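Local coordinates for protein salicylaldehyde dehydrogenase NahF (Pseudomonas putida, PDB 4JZ6) that probably oxidises salicylaldehyde to salicylate with NAD+, as an aldehyde dehydrogenase of the naphthalene degradation pathway, at residues 93-98 against 202-207; 170-175 against 186-191; 18-23 against 197-202. All coordinates share one frame; numbering follows the deposited sequence.

Contact 1: 93-98 against 202-207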
ATOM      1  N   GLU A  93      -3.233  31.392  -7.077  1.00 24.07           N
ATOM      2  CA  GLU A  93      -3.467  32.539  -6.207  1.00 26.21           C
ATOM      3  C   GLU A  93      -3.949  33.739  -7.018  1.00 28.38           C
ATOM      4  O   GLU A  93      -4.706  34.574  -6.522  1.00 26.68           O
ATOM      5  CB  GLU A  93      -2.210  32.878  -5.398  1.00 24.26           C
ATOM      6  CG  GLU A  93      -1.843  31.798  -4.384  1.00 26.30           C
ATOM      7  CD  GLU A  93      -0.540  32.075  -3.653  1.00 26.59           C
ATOM      8  OE1 GLU A  93       0.253  32.912  -4.135  1.00 30.31           O
ATOM      9  OE2 GLU A  93      -0.306  31.452  -2.595  1.00 23.70           O
ATOM     10  N   SER A  94      -3.526  33.809  -8.276  1.00 31.23           N
ATOM     11  CA  SER A  94      -3.933  34.912  -9.140  1.00 30.16           C
ATOM     12  C   SER A  94      -5.399  34.787  -9.539  1.00 31.12           C
ATOM     13  O   SER A  94      -5.997  35.742 -10.023  1.00 39.50           O
ATOM     14  CB  SER A  94      -3.044  34.998 -10.387  1.00 27.49           C
ATOM     15  OG  SER A  94      -3.293  33.936 -11.290  1.00 29.28           O
ATOM     16  N   LYS A  95      -5.975  33.610  -9.327  1.00 29.41           N
ATOM     17  CA  LYS A  95      -7.361  33.363  -9.702  1.00 27.21           C
ATOM     18  C   LYS A  95      -8.272  33.205  -8.481  1.00 36.81           C
ATOM     19  O   LYS A  95      -9.383  32.683  -8.591  1.00 33.52           O
ATOM     20  CB  LYS A  95      -7.451  32.135 -10.612  1.00 26.89           C
ATOM     21  CG  LYS A  95      -6.923  32.379 -12.022  1.00 27.42           C
ATOM     22  CD  LYS A  95      -7.098  31.153 -12.914  1.00 27.21           C
ATOM     23  CE  LYS A  95      -7.005  31.518 -14.390  1.00 31.11           C
ATOM     24  NZ  LYS A  95      -5.789  32.312 -14.703  1.00 31.63           N
ATOM     25  N   THR A  96      -7.799  33.676  -7.329  1.00 38.10           N
ATOM     26  CA  THR A  96      -8.515  33.512  -6.058  1.00 26.49           C
ATOM     27  C   THR A  96      -9.999  33.945  -6.060  1.00 31.63           C
ATOM     28  O   THR A  96     -10.859  33.181  -5.621  1.00 30.06           O
ATOM     29  CB  THR A  96      -7.747  34.160  -4.863  1.00 30.60           C
ATOM     30  OG1 THR A  96      -6.466  33.529  -4.702  1.00 25.49           O
ATOM     31  CG2 THR A  96      -8.535  34.005  -3.569  1.00 26.14           C
ATOM     32  N   PRO A  97     -10.309  35.155  -6.559  1.00 29.93           N
ATOM     33  CA  PRO A  97     -11.719  35.565  -6.567  1.00 31.91           C
ATOM     34  C   PRO A  97     -12.634  34.632  -7.359  1.00 33.23           C
ATOM     35  O   PRO A  97     -13.786  34.451  -6.963  1.00 39.25           O
ATOM     36  CB  PRO A  97     -11.674  36.933  -7.246  1.00 31.78           C
ATOM     37  CG  PRO A  97     -10.312  37.433  -6.990  1.00 32.77           C
ATOM     38  CD  PRO A  97      -9.437  36.224  -7.073  1.00 34.83           C
ATOM     39  N   LYS A  98     -12.137  34.061  -8.453  1.00 29.04           N
ATOM     40  CA  LYS A  98     -12.939  33.145  -9.267  1.00 31.86           C
ATOM     41  C   LYS A  98     -13.224  31.843  -8.515  1.00 33.19           C
ATOM     42  O   LYS A  98     -14.339  31.317  -8.559  1.00 38.22           O
ATOM     43  CB  LYS A  98     -12.260  32.867 -10.616  1.00 29.28           C
ATOM     44  CG  LYS A  98     -13.026  31.927 -11.547  1.00 51.69           C
ATOM     45  CD  LYS A  98     -14.399  32.473 -11.913  1.00 59.61           C
ATOM     46  CE  LYS A  98     -14.303  33.773 -12.710  1.00 68.14           C
ATOM     47  NZ  LYS A  98     -15.556  34.590 -12.627  1.00 66.48           N
ATOM     48  N   THR A 202      -7.536  22.738 -13.205  1.00 24.11           N
ATOM     49  CA  THR A 202      -6.854  22.208 -14.373  1.00 25.48           C
ATOM     50  C   THR A 202      -6.299  23.352 -15.211  1.00 26.68           C
ATOM     51  O   THR A 202      -5.131  23.336 -15.603  1.00 25.31           O
ATOM     52  CB  THR A 202      -7.798  21.365 -15.249  1.00 30.21           C
ATOM     53  OG1 THR A 202      -8.362  20.308 -14.466  1.00 27.76           O
ATOM     54  CG2 THR A 202      -7.043  20.773 -16.440  1.00 24.96           C
ATOM     55  N   GLN A 203      -7.141  24.347 -15.473  1.00 27.42           N
ATOM     56  CA  GLN A 203      -6.735  25.498 -16.267  1.00 28.77           C
ATOM     57  C   GLN A 203      -5.498  26.165 -15.671  1.00 27.78           C
ATOM     58  O   GLN A 203      -4.581  26.560 -16.393  1.00 25.85           O
ATOM     59  CB  GLN A 203      -7.876  26.507 -16.388  1.00 27.10           C
ATOM     60  CG  GLN A 203      -7.544  27.677 -17.295  1.00 33.68           C
ATOM     61  CD  GLN A 203      -8.575  28.779 -17.221  1.00 35.94           C
ATOM     62  OE1 GLN A 203      -9.676  28.581 -16.705  1.00 36.21           O
ATOM     63  NE2 GLN A 203      -8.223  29.952 -17.729  1.00 41.15           N
ATOM     64  N   CYS A 204      -5.471  26.276 -14.349  1.00 25.04           N
ATOM     65  CA  CYS A 204      -4.324  26.852 -13.671  1.00 31.11           C
ATOM     66  C   CYS A 204      -3.050  26.093 -14.016  1.00 27.42           C
ATOM     67  O   CYS A 204      -2.031  26.693 -14.364  1.00 24.58           O
ATOM     68  CB  CYS A 204      -4.548  26.854 -12.166  1.00 24.01           C
ATOM     69  SG  CYS A 204      -5.697  28.125 -11.641  1.00 24.71           S
ATOM     70  N   VAL A 205      -3.121  24.769 -13.936  1.00 26.48           N
ATOM     71  CA  VAL A 205      -1.988  23.929 -14.291  1.00 24.62           C
ATOM     72  C   VAL A 205      -1.572  24.151 -15.747  1.00 23.68           C
ATOM     73  O   VAL A 205      -0.375  24.199 -16.057  1.00 23.53           O
ATOM     74  CB  VAL A 205      -2.295  22.447 -14.022  1.00 22.55           C
ATOM     75  CG1 VAL A 205      -1.128  21.572 -14.420  1.00 27.37           C
ATOM     76  CG2 VAL A 205      -2.612  22.260 -12.556  1.00 21.98           C
ATOM     77  N   GLN A 206      -2.558  24.307 -16.630  1.00 24.45           N
ATOM     78  CA  GLN A 206      -2.276  24.574 -18.037  1.00 32.79           C
ATOM     79  C   GLN A 206      -1.501  25.876 -18.211  1.00 25.56           C
ATOM     80  O   GLN A 206      -0.516  25.925 -18.948  1.00 29.73           O
ATOM     81  CB  GLN A 206      -3.562  24.623 -18.870  1.00 32.18           C
ATOM     82  CG  GLN A 206      -3.308  24.883 -20.358  1.00 34.81           C
ATOM     83  CD  GLN A 206      -4.583  25.149 -21.155  1.00 41.46           C
ATOM     84  OE1 GLN A 206      -5.653  25.381 -20.586  1.00 40.26           O
ATOM     85  NE2 GLN A 206      -4.469  25.120 -22.485  1.00 42.55           N
ATOM     86  N   GLU A 207      -1.939  26.920 -17.514  1.00 25.75           N
ATOM     87  CA  GLU A 207      -1.333  28.244 -17.648  1.00 26.25           C
ATOM     88  C   GLU A 207       0.032  28.370 -16.970  1.00 28.17           C
ATOM     89  O   GLU A 207       0.760  29.335 -17.213  1.00 26.06           O
ATOM     90  CB  GLU A 207      -2.285  29.327 -17.136  1.00 26.76           C
ATOM     91  CG  GLU A 207      -3.627  29.310 -17.837  1.00 27.54           C
ATOM     92  CD  GLU A 207      -4.521  30.460 -17.434  1.00 36.52           C
ATOM     93  OE1 GLU A 207      -4.141  31.209 -16.512  1.00 34.66           O
ATOM     94  OE2 GLU A 207      -5.602  30.618 -18.043  1.00 44.71           O
TER
HETATM   95  O   HOH W   1      -5.914  33.870 -17.537  1.00 45.29           O
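Lys-95 reaches across to Glu-207 and closes a salt bridge, with NZ 2.7 Å from OE1 of the glutamate. The ammonium comes in on the syn side of that oxygen, yet 29° out of the carboxylate plane, and the two side chains meet at a slant. On the way there the lysine stem runs past Cys-204: its CD lies 3.6 Å from SG, so the aliphatic half of the chain rests on sulfur while the charged end goes on to the carboxylate. The stem is nearly straight until its last bond, where chi4 of 51° bends NZ over to Glu-207 OE1. Gln-203 crosses this end at about a right angle, its NE2 3.9 Å from Lys-95 CE.

Behind this first shell, the carboxylate is held from its own helix as well. Gln-203 NE2 donates to Glu-207 OE2 at 2.7 Å, arriving from above the carboxylate plane, so each oxygen has its own nitrogen donor and the group should be hindered from turning. A water accepts from Lys-95 NZ at 3.2 Å and gives a weak bond to Glu-207 OE2, bridging the ion pair. On the lysine side, Lys-95 is the N-cap residue of helix 96-107, at the break after helix 78-94; Thr-96 OG1 ties this corner back to Glu-93 O at 2.7 Å.

The contact thus fastens that corner between two helices to the side of helix 195-208. Cys-204 and Glu-207 also touch Val-91 of helix 78-94, and Val-205 reaches both helix 111-130 and Leu-215 of strand 215-218.

Contact 2: 170-175 against 186-191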
ATOM      1  N   VAL A 170      -8.234  21.797  -2.815  1.00 20.83           N
ATOM      2  CA  VAL A 170      -7.031  21.207  -2.236  1.00 20.18           C
ATOM      3  C   VAL A 170      -6.927  19.693  -2.482  1.00 25.05           C
ATOM      4  O   VAL A 170      -5.826  19.162  -2.649  1.00 19.44           O
ATOM      5  CB  VAL A 170      -6.876  21.559  -0.735  1.00 23.02           C
ATOM      6  CG1 VAL A 170      -7.940  20.864   0.100  1.00 25.52           C
ATOM      7  CG2 VAL A 170      -5.468  21.219  -0.242  1.00 19.44           C
ATOM      8  N   LEU A 171      -8.069  19.011  -2.538  1.00 21.31           N
ATOM      9  CA  LEU A 171      -8.083  17.570  -2.783  1.00 20.51           C
ATOM     10  C   LEU A 171      -7.672  17.236  -4.217  1.00 24.03           C
ATOM     11  O   LEU A 171      -7.073  16.195  -4.485  1.00 26.07           O
ATOM     12  CB  LEU A 171      -9.453  16.976  -2.459  1.00 20.42           C
ATOM     13  CG  LEU A 171      -9.855  17.088  -0.988  1.00 20.54           C
ATOM     14  CD1 LEU A 171     -11.120  16.290  -0.710  1.00 20.78           C
ATOM     15  CD2 LEU A 171      -8.722  16.633  -0.102  1.00 19.76           C
ATOM     16  N   ALA A 172      -8.001  18.126  -5.141  1.00 24.17           N
ATOM     17  CA  ALA A 172      -7.514  17.996  -6.502  1.00 24.43           C
ATOM     18  C   ALA A 172      -6.022  18.293  -6.530  1.00 25.19           C
ATOM     19  O   ALA A 172      -5.237  17.522  -7.084  1.00 28.37           O
ATOM     20  CB  ALA A 172      -8.271  18.944  -7.441  1.00 21.40           C
ATOM     21  N   ALA A 173      -5.642  19.416  -5.922  1.00 25.10           N
ATOM     22  CA  ALA A 173      -4.257  19.883  -5.923  1.00 20.48           C
ATOM     23  C   ALA A 173      -3.292  18.809  -5.447  1.00 19.18           C
ATOM     24  O   ALA A 173      -2.297  18.520  -6.110  1.00 25.38           O
ATOM     25  CB  ALA A 173      -4.124  21.123  -5.065  1.00 21.38           C
ATOM     26  N   ARG A 174      -3.606  18.218  -4.300  1.00 18.98           N
ATOM     27  CA  ARG A 174      -2.805  17.148  -3.725  1.00 18.46           C
ATOM     28  C   ARG A 174      -2.670  15.976  -4.710  1.00 24.45           C
ATOM     29  O   ARG A 174      -1.595  15.386  -4.836  1.00 25.09           O
ATOM     30  CB  ARG A 174      -3.401  16.705  -2.375  1.00 21.16           C
ATOM     31  CG  ARG A 174      -4.099  15.347  -2.389  1.00 23.50           C
ATOM     32  CD  ARG A 174      -5.464  15.340  -1.723  1.00 19.34           C
ATOM     33  NE  ARG A 174      -5.417  15.144  -0.278  1.00 21.81           N
ATOM     34  CZ  ARG A 174      -6.254  14.359   0.400  1.00 27.99           C
ATOM     35  NH1 ARG A 174      -7.202  13.670  -0.229  1.00 19.07           N
ATOM     36  NH2 ARG A 174      -6.145  14.260   1.715  1.00 32.54           N
ATOM     37  N   ALA A 175      -3.747  15.672  -5.437  1.00 22.71           N
ATOM     38  CA  ALA A 175      -3.774  14.516  -6.329  1.00 19.01           C
ATOM     39  C   ALA A 175      -3.130  14.815  -7.684  1.00 23.40           C
ATOM     40  O   ALA A 175      -3.104  13.963  -8.576  1.00 20.71           O
ATOM     41  CB  ALA A 175      -5.200  14.026  -6.512  1.00 19.50           C
ATOM     42  N   VAL A 186      -0.891  12.266 -14.992  1.00 20.97           N
ATOM     43  CA  VAL A 186      -2.114  11.875 -14.303  1.00 24.52           C
ATOM     44  C   VAL A 186      -3.409  12.043 -15.102  1.00 26.05           C
ATOM     45  O   VAL A 186      -3.604  13.029 -15.810  1.00 23.63           O
ATOM     46  CB  VAL A 186      -2.212  12.561 -12.907  1.00 24.19           C
ATOM     47  CG1 VAL A 186      -1.341  13.797 -12.870  1.00 24.22           C
ATOM     48  CG2 VAL A 186      -3.656  12.898 -12.538  1.00 25.89           C
ATOM     49  N   VAL A 187      -4.271  11.037 -15.000  1.00 32.01           N
ATOM     50  CA  VAL A 187      -5.653  11.157 -15.427  1.00 29.37           C
ATOM     51  C   VAL A 187      -6.474  11.587 -14.211  1.00 31.08           C
ATOM     52  O   VAL A 187      -6.658  10.817 -13.263  1.00 26.13           O
ATOM     53  CB  VAL A 187      -6.186   9.832 -15.999  1.00 26.11           C
ATOM     54  CG1 VAL A 187      -7.653   9.968 -16.375  1.00 24.79           C
ATOM     55  CG2 VAL A 187      -5.364   9.409 -17.203  1.00 23.76           C
ATOM     56  N   PHE A 188      -6.934  12.835 -14.248  1.00 34.92           N
ATOM     57  CA  PHE A 188      -7.662  13.465 -13.154  1.00 22.73           C
ATOM     58  C   PHE A 188      -9.162  13.316 -13.379  1.00 23.53           C
ATOM     59  O   PHE A 188      -9.721  13.910 -14.300  1.00 24.24           O
ATOM     60  CB  PHE A 188      -7.253  14.944 -13.088  1.00 24.39           C
ATOM     61  CG  PHE A 188      -8.104  15.803 -12.173  1.00 24.84           C
ATOM     62  CD1 PHE A 188      -8.737  15.274 -11.055  1.00 22.42           C
ATOM     63  CD2 PHE A 188      -8.255  17.162 -12.442  1.00 24.33           C
ATOM     64  CE1 PHE A 188      -9.510  16.083 -10.237  1.00 25.79           C
ATOM     65  CE2 PHE A 188      -9.018  17.973 -11.622  1.00 23.06           C
ATOM     66  CZ  PHE A 188      -9.647  17.436 -10.520  1.00 22.84           C
ATOM     67  N   LYS A 189      -9.811  12.520 -12.536  1.00 23.48           N
ATOM     68  CA  LYS A 189     -11.258  12.366 -12.587  1.00 24.25           C
ATOM     69  C   LYS A 189     -11.906  13.262 -11.545  1.00 35.56           C
ATOM     70  O   LYS A 189     -11.749  13.040 -10.342  1.00 36.72           O
ATOM     71  CB  LYS A 189     -11.656  10.916 -12.333  1.00 24.43           C
ATOM     72  CG  LYS A 189     -13.157  10.700 -12.222  1.00 25.24           C
ATOM     73  CD  LYS A 189     -13.854  10.890 -13.559  1.00 27.02           C
ATOM     74  CE  LYS A 189     -15.367  10.687 -13.434  1.00 37.34           C
ATOM     75  NZ  LYS A 189     -16.004  11.547 -12.381  1.00 40.41           N
ATOM     76  N   GLY A 190     -12.634  14.272 -12.018  1.00 29.43           N
ATOM     77  CA  GLY A 190     -13.242  15.261 -11.147  1.00 28.44           C
ATOM     78  C   GLY A 190     -14.608  14.856 -10.630  1.00 31.13           C
ATOM     79  O   GLY A 190     -15.079  13.745 -10.893  1.00 34.96           O
ATOM     80  N   SER A 191     -15.249  15.764  -9.897  1.00 27.97           N
ATOM     81  CA  SER A 191     -16.528  15.468  -9.263  1.00 25.95           C
ATOM     82  C   SER A 191     -17.713  16.021 -10.035  1.00 32.57           C
ATOM     83  O   SER A 191     -17.646  17.110 -10.614  1.00 27.34           O
ATOM     84  CB  SER A 191     -16.565  16.019  -7.844  1.00 25.46           C
ATOM     85  OG  SER A 191     -17.878  15.924  -7.326  1.00 29.07           O
TER
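Phe-188 brings the far end of its ring against the methyl of Ala-172: CZ is 3.7 Å from CB, and CE1 follows at 4.2 Å. The methyl approaches the ring obliquely, touching the CZ corner. With CG anti to the backbone N (chi1 169°), the phenyl group reaches away from strand 186-189 to the helix that precedes it. One turn further along that helix, Ala-175 faces the start of the strand, its carbonyl O 4.1 Å from Val-186 CG2. The small methyls of Ala-172 and Ala-175, both directed toward the strand, probably help the two backbones come close, 7.9 Å between the CA atoms of Ala-175 and Phe-188.

Further groups meet the ring. His-198 packs with it edge-to-face, the ring of Tyr-217 joins them, and Ile-201 of helix 195-208 touches both Phe-188 and Ala-172. At the last residue of the strand, Lys-189 curls its NZ onto Gly-190 O, 2.8 Å away and almost in line with the carbonyl bond.

The helix and strand belong to the beta-alpha-beta unit made by strand 159-162, helix 170-181 and strand 186-189, and the helix also carries Val-170, which lines the pocket of the bound salicylaldehyde. Across the contact the chemistry is apolar, and all four touching residues are buried. The one polar atom at the seam, Ala-175 O, takes a hydrogen bond from Ser-161 OG. Between helix 170-181 and strand 186-189, then, packing of apolar groups makes the join, while the directed bond goes to the next strand, 159-162.

Contact 3: 18-23 against 197-202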
ATOM      1  N   MET A  18     -22.172  28.648 -16.176  1.00 42.83           N
ATOM      2  CA  MET A  18     -20.824  28.285 -16.606  1.00 35.45           C
ATOM      3  C   MET A  18     -20.794  27.061 -17.528  1.00 39.63           C
ATOM      4  O   MET A  18     -21.535  26.100 -17.324  1.00 38.44           O
ATOM      5  CB  MET A  18     -19.940  28.039 -15.387  1.00 33.97           C
ATOM      6  CG  MET A  18     -19.634  29.285 -14.588  1.00 36.54           C
ATOM      7  SD  MET A  18     -18.817  28.892 -13.030  1.00 33.32           S
ATOM      8  CE  MET A  18     -20.141  28.027 -12.195  1.00 58.06           C
ATOM      9  N   LYS A  19     -19.929  27.101 -18.537  1.00 38.99           N
ATOM     10  CA  LYS A  19     -19.780  25.990 -19.472  1.00 35.73           C
ATOM     11  C   LYS A  19     -18.365  25.395 -19.417  1.00 40.53           C
ATOM     12  O   LYS A  19     -17.368  26.112 -19.553  1.00 36.19           O
ATOM     13  CB  LYS A  19     -20.142  26.429 -20.894  1.00 37.16           C
ATOM     14  CG  LYS A  19     -21.640  26.612 -21.130  1.00 38.56           C
ATOM     15  CD  LYS A  19     -21.966  26.814 -22.612  1.00 58.62           C
ATOM     16  CE  LYS A  19     -23.478  26.783 -22.868  1.00 66.11           C
ATOM     17  NZ  LYS A  19     -23.856  27.088 -24.291  1.00 67.15           N
ATOM     18  N   THR A  20     -18.299  24.075 -19.229  1.00 38.59           N
ATOM     19  CA  THR A  20     -17.057  23.368 -18.916  1.00 32.62           C
ATOM     20  C   THR A  20     -16.807  22.163 -19.834  1.00 36.42           C
ATOM     21  O   THR A  20     -17.723  21.388 -20.116  1.00 35.81           O
ATOM     22  CB  THR A  20     -17.082  22.917 -17.441  1.00 31.58           C
ATOM     23  OG1 THR A  20     -16.505  23.944 -16.631  1.00 32.49           O
ATOM     24  CG2 THR A  20     -16.306  21.622 -17.227  1.00 30.62           C
ATOM     25  N   LYS A  21     -15.568  22.006 -20.302  1.00 38.65           N
ATOM     26  CA  LYS A  21     -15.227  20.907 -21.207  1.00 32.35           C
ATOM     27  C   LYS A  21     -14.307  19.868 -20.564  1.00 43.73           C
ATOM     28  O   LYS A  21     -13.961  19.967 -19.384  1.00 42.16           O
ATOM     29  CB  LYS A  21     -14.575  21.452 -22.480  1.00 32.96           C
ATOM     30  CG  LYS A  21     -15.515  22.244 -23.385  1.00 34.45           C
ATOM     31  CD  LYS A  21     -14.899  22.491 -24.755  1.00 35.16           C
ATOM     32  CE  LYS A  21     -15.891  23.148 -25.705  1.00 53.36           C
ATOM     33  NZ  LYS A  21     -15.381  23.177 -27.109  1.00 54.88           N
ATOM     34  N   LEU A  22     -13.928  18.860 -21.347  1.00 44.42           N
ATOM     35  CA  LEU A  22     -12.897  17.899 -20.951  1.00 39.06           C
ATOM     36  C   LEU A  22     -11.523  18.464 -21.308  1.00 41.10           C
ATOM     37  O   LEU A  22     -11.421  19.385 -22.122  1.00 50.75           O
ATOM     38  CB  LEU A  22     -13.104  16.571 -21.684  1.00 36.34           C
ATOM     39  CG  LEU A  22     -13.901  15.447 -21.014  1.00 36.70           C
ATOM     40  CD1 LEU A  22     -14.944  15.975 -20.032  1.00 30.66           C
ATOM     41  CD2 LEU A  22     -14.541  14.551 -22.078  1.00 31.71           C
ATOM     42  N   PHE A  23     -10.466  17.917 -20.715  1.00 29.57           N
ATOM     43  CA  PHE A  23      -9.115  18.377 -21.026  1.00 28.16           C
ATOM     44  C   PHE A  23      -8.144  17.229 -21.301  1.00 31.03           C
ATOM     45  O   PHE A  23      -7.799  16.465 -20.399  1.00 40.73           O
ATOM     46  CB  PHE A  23      -8.588  19.255 -19.896  1.00 27.47           C
ATOM     47  CG  PHE A  23      -7.273  19.905 -20.194  1.00 27.02           C
ATOM     48  CD1 PHE A  23      -7.207  21.013 -21.027  1.00 27.77           C
ATOM     49  CD2 PHE A  23      -6.102  19.419 -19.632  1.00 26.05           C
ATOM     50  CE1 PHE A  23      -5.993  21.629 -21.300  1.00 27.65           C
ATOM     51  CE2 PHE A  23      -4.888  20.024 -19.898  1.00 25.84           C
ATOM     52  CZ  PHE A  23      -4.832  21.134 -20.730  1.00 30.34           C
ATOM     53  N   THR A 197     -15.055  24.045 -10.845  1.00 27.14           N
ATOM     54  CA  THR A 197     -13.899  24.227  -9.980  1.00 27.03           C
ATOM     55  C   THR A 197     -12.732  23.347 -10.407  1.00 25.79           C
ATOM     56  O   THR A 197     -11.583  23.787 -10.435  1.00 25.22           O
ATOM     57  CB  THR A 197     -14.239  23.895  -8.528  1.00 25.70           C
ATOM     58  OG1 THR A 197     -15.548  24.382  -8.225  1.00 26.45           O
ATOM     59  CG2 THR A 197     -13.231  24.534  -7.593  1.00 25.02           C
ATOM     60  N   HIS A 198     -13.037  22.096 -10.731  1.00 29.46           N
ATOM     61  CA  HIS A 198     -12.015  21.150 -11.158  1.00 31.33           C
ATOM     62  C   HIS A 198     -11.470  21.477 -12.551  1.00 32.63           C
ATOM     63  O   HIS A 198     -10.299  21.240 -12.845  1.00 28.82           O
ATOM     64  CB  HIS A 198     -12.563  19.727 -11.094  1.00 27.46           C
ATOM     65  CG  HIS A 198     -12.719  19.216  -9.701  1.00 24.29           C
ATOM     66  ND1 HIS A 198     -13.440  18.083  -9.396  1.00 24.40           N
ATOM     67  CD2 HIS A 198     -12.230  19.680  -8.524  1.00 23.68           C
ATOM     68  CE1 HIS A 198     -13.395  17.872  -8.092  1.00 23.87           C
ATOM     69  NE2 HIS A 198     -12.666  18.826  -7.541  1.00 25.63           N
ATOM     70  N   ALA A 199     -12.320  22.023 -13.410  1.00 27.96           N
ATOM     71  CA  ALA A 199     -11.842  22.492 -14.698  1.00 28.76           C
ATOM     72  C   ALA A 199     -10.911  23.680 -14.459  1.00 32.84           C
ATOM     73  O   ALA A 199      -9.856  23.792 -15.088  1.00 29.31           O
ATOM     74  CB  ALA A 199     -12.997  22.882 -15.585  1.00 27.98           C
ATOM     75  N   LEU A 200     -11.301  24.551 -13.529  1.00 31.03           N
ATOM     76  CA  LEU A 200     -10.511  25.733 -13.210  1.00 26.39           C
ATOM     77  C   LEU A 200      -9.117  25.382 -12.695  1.00 25.39           C
ATOM     78  O   LEU A 200      -8.119  25.943 -13.156  1.00 25.38           O
ATOM     79  CB  LEU A 200     -11.231  26.625 -12.197  1.00 26.59           C
ATOM     80  CG  LEU A 200     -10.490  27.938 -11.912  1.00 33.77           C
ATOM     81  CD1 LEU A 200     -10.232  28.691 -13.208  1.00 27.44           C
ATOM     82  CD2 LEU A 200     -11.250  28.805 -10.923  1.00 26.93           C
ATOM     83  N   ILE A 201      -9.045  24.460 -11.741  1.00 24.63           N
ATOM     84  CA  ILE A 201      -7.754  24.069 -11.195  1.00 23.75           C
ATOM     85  C   ILE A 201      -6.900  23.491 -12.314  1.00 23.69           C
ATOM     86  O   ILE A 201      -5.703  23.756 -12.393  1.00 35.34           O
ATOM     87  CB  ILE A 201      -7.880  23.094  -9.979  1.00 26.76           C
ATOM     88  CG1 ILE A 201      -6.520  22.875  -9.318  1.00 22.22           C
ATOM     89  CG2 ILE A 201      -8.469  21.761 -10.386  1.00 23.07           C
ATOM     90  CD1 ILE A 201      -6.589  22.108  -8.025  1.00 21.61           C
ATOM     91  N   THR A 202      -7.536  22.738 -13.205  1.00 24.11           N
ATOM     92  CA  THR A 202      -6.854  22.208 -14.373  1.00 25.48           C
ATOM     93  C   THR A 202      -6.299  23.352 -15.211  1.00 26.68           C
ATOM     94  O   THR A 202      -5.131  23.336 -15.603  1.00 25.31           O
ATOM     95  CB  THR A 202      -7.798  21.365 -15.249  1.00 30.21           C
ATOM     96  OG1 THR A 202      -8.362  20.308 -14.466  1.00 27.76           O
ATOM     97  CG2 THR A 202      -7.043  20.773 -16.440  1.00 24.96           C
TER
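Thr-20 and Ala-199 bring the backbones nearest, with 6.8 Å between their CA atoms; three residues on, Phe-23 CA and Thr-202 CA are 8.0 Å apart. Strand and helix advance together but at a slant, the extended chain covering more ground per residue. The strand is broken at Lys-21, and this break lets Thr-20 and Phe-23, an odd number of residues apart, both turn toward the helix while Leu-22 points away.

At the first meeting point Thr-20 straddles the methyl of Ala-199, with OG1 3.8 Å and CG2 3.9 Å from CB. At the second, the side chains of Phe-23 and Thr-202 lie alongside, pointing opposite ways. The threonine methyl CG2 lies obliquely against the ring, 3.6 Å from CD2. Chi1 of -57° divides the work of Thr-202: CG2, opposite the backbone N, goes to the phenyl group, while OG1 bonds His-198 O a turn earlier at 2.7 Å. That carbonyl receives the hydroxyl 18° out of its plane and also takes the helical bond from Thr-202 N; of its two donors it is OG1 that holds chi1 of the threonine. A serine in place of Thr-202 would probably keep the hydroxyl bond but open a gap beside CD2 of Phe-23, where the lost methyl had supported the ring.

Around this, the strand is flanked by strands 27-29 and 47-52 of a small sheet, and Trp-28 meets the ring of Phe-23. Tyr-217 of strand 215-218 is touched by Phe-23, Ala-199 and Thr-202 alike. Helix 195-208 turns other residues, Thr-197 and Leu-200, to helix 96-107, and so lies between strand 18-24 and helix 96-107.

Overall arrangement
Helix 195-208 ties the three together: contacts 1 and 3 both use it and share Thr-202, whose OG1 also packs 3.7 Å from CE2 of Phe-188 in contact 2. Contact 2 is the deepest, about 10 Å from the chain centre against 20 and 19 Å for contacts 1 and 3. Chemistry follows place: the partly exposed contact 1 is held by an ion pair with a bridging water, whereas contact 2, wholly buried, and contact 3, mostly so, rely on apolar packing, each with a methyl against a phenylalanine ring. Further joins are Ser-191 N with His-198 ND1, a probable hydrogen bond between contacts 2 and 3, and Leu-200 of contact 3, which packs on Lys-95 and Lys-98 of contact 1.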